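Local coordinates for UDP-glucose 4-epimerase (PDB 7K3P), which probably interconverts the glucose and galactose forms of UDP-sugars, and of their N-acetylated counterparts, by NAD-dependent epimerisation at C4, at residues Phe278-Lys281 and Glu282-Ala286. The protein carries 2 engineered substitutions. Numbering follows the deposited sequence.
Sequences FSVK and EVIEA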
loop_
_atom_site.group_PDB
_atom_site.type_symbol
_atom_site.label_atom_id
_atom_site.label_comp_id
_atom_site.label_asym_id
_atom_site.label_seq_id
_atom_site.Cartn_x
_atom_site.Cartn_y
_atom_site.Cartn_z
ATOM N N PHE A 278 -5.428 31.363 1.493
ATOM C CA PHE A 278 -6.196 32.439 0.877
ATOM C C PHE A 278 -7.668 32.152 1.165
ATOM O O PHE A 278 -8.062 30.985 1.233
ATOM C CB PHE A 278 -5.950 32.474 -0.638
ATOM C CG PHE A 278 -4.489 32.647 -1.010
ATOM C CD1 PHE A 278 -3.916 33.917 -1.076
ATOM C CD2 PHE A 278 -3.690 31.539 -1.278
ATOM C CE1 PHE A 278 -2.568 34.081 -1.419
ATOM C CE2 PHE A 278 -2.332 31.685 -1.626
ATOM C CZ PHE A 278 -1.775 32.958 -1.701
ATOM N N SER A 279 -8.476 33.199 1.335
ATOM C CA SER A 279 -9.894 33.015 1.640
ATOM C C SER A 279 -10.709 32.902 0.353
ATOM O O SER A 279 -10.222 33.242 -0.736
ATOM C CB SER A 279 -10.419 34.164 2.508
ATOM O OG SER A 279 -10.597 35.334 1.737
ATOM N N VAL A 280 -11.937 32.399 0.480
ATOM C CA VAL A 280 -12.848 32.265 -0.656
ATOM C C VAL A 280 -13.110 33.634 -1.263
ATOM O O VAL A 280 -13.141 33.801 -2.481
ATOM C CB VAL A 280 -14.200 31.655 -0.217
ATOM C CG1 VAL A 280 -15.176 31.616 -1.384
ATOM C CG2 VAL A 280 -13.995 30.248 0.373
ATOM N N LYS A 281 -13.307 34.610 -0.388
ATOM C CA LYS A 281 -13.598 35.974 -0.785
ATOM C C LYS A 281 -12.404 36.583 -1.536
ATOM O O LYS A 281 -12.571 37.235 -2.575
ATOM C CB LYS A 281 -13.913 36.786 0.470
ATOM C CG LYS A 281 -14.938 37.887 0.286
ATOM C CD LYS A 281 -15.147 38.655 1.609
ATOM C CE LYS A 281 -15.861 39.993 1.384
ATOM N NZ LYS A 281 -16.375 40.620 2.647
ATOM N N GLU A 282 -11.199 36.357 -1.018
ATOM C CA GLU A 282 -9.990 36.841 -1.684
ATOM C C GLU A 282 -9.851 36.265 -3.097
ATOM O O GLU A 282 -9.612 37.003 -4.065
ATOM C CB GLU A 282 -8.756 36.524 -0.838
ATOM C CG GLU A 282 -8.633 37.406 0.420
ATOM C CD GLU A 282 -7.600 36.886 1.418
ATOM O OE1 GLU A 282 -7.187 35.710 1.284
ATOM O OE2 GLU A 282 -7.207 37.647 2.338
ATOM N N VAL A 283 -10.022 34.948 -3.213
ATOM C CA VAL A 283 -9.890 34.272 -4.495
ATOM C C VAL A 283 -10.922 34.774 -5.505
ATOM O O VAL A 283 -10.617 34.965 -6.686
ATOM C CB VAL A 283 -9.987 32.734 -4.334
ATOM C CG1 VAL A 283 -10.092 32.060 -5.686
ATOM C CG2 VAL A 283 -8.769 32.212 -3.552
ATOM N N ILE A 284 -12.146 34.996 -5.044
ATOM C CA ILE A 284 -13.183 35.516 -5.932
ATOM C C ILE A 284 -12.806 36.901 -6.453
ATOM O O ILE A 284 -12.811 37.138 -7.668
ATOM C CB ILE A 284 -14.551 35.555 -5.236
ATOM C CG1 ILE A 284 -15.087 34.129 -5.077
ATOM C CG2 ILE A 284 -15.527 36.419 -6.032
ATOM C CD1 ILE A 284 -16.210 33.996 -4.068
ATOM N N GLU A 285 -12.457 37.805 -5.537
ATOM C CA GLU A 285 -12.042 39.160 -5.917
ATOM C C GLU A 285 -10.866 39.128 -6.903
ATOM O O GLU A 285 -10.922 39.743 -7.969
ATOM C CB GLU A 285 -11.681 39.996 -4.678
ATOM C CG GLU A 285 -11.649 41.519 -4.933
ATOM C CD GLU A 285 -11.015 42.323 -3.787
ATOM O OE1 GLU A 285 -9.924 42.902 -3.995
ATOM O OE2 GLU A 285 -11.608 42.390 -2.687
ATOM N N ALA A 286 -9.811 38.396 -6.548
ATOM C CA ALA A 286 -8.653 38.241 -7.427
ATOM C C ALA A 286 -9.004 37.642 -8.795
ATOM O O ALA A 286 -8.562 38.145 -9.826
ATOM C CB ALA A 286 -7.567 37.416 -6.741
#
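Ser279 and Glu282 clasp each other in a capping box where strand 278-279 turns into helix 280-291. Ser279 OG accepts from Glu282 N at 3.0 Å, and Glu282 OE1 in turn accepts from Ser279 N at 2.8 Å in a nearly straight hydrogen bond (N-H...OE1 170°). That amide meets the carboxylate from above, 40° out of its plane. With CG beside its own backbone N (chi1 -73°) and 3.1 Å from Ser279 OG, the extended chain of Glu282 runs past the hydroxyl to Ser279 N, and OE1 also comes within 3.4 Å of Phe278 CA. The first helical turn then closes as Val283 N bonds to Ser279 O at 3.0 Å.

The buried flank is apolar and close-packed: Val280 and Ile284 point the same way, CG1 of the valine 3.7 Å from CD1 of the isoleucine, and both lean on Ile229 of strand 226-230, while Val283 packs against helix 212-220. By contrast, Lys281 and Glu285 lie on the solvent side, joined through the backbone bond from Glu285 N to Lys281 O. Ser279 OG is also hydrogen-bonded to Asp238, so the cap is tied to a neighbouring loop; its reciprocal bonds satisfy two amides at the strand-to-helix junction, consistent with a capping box marking the start of the helix.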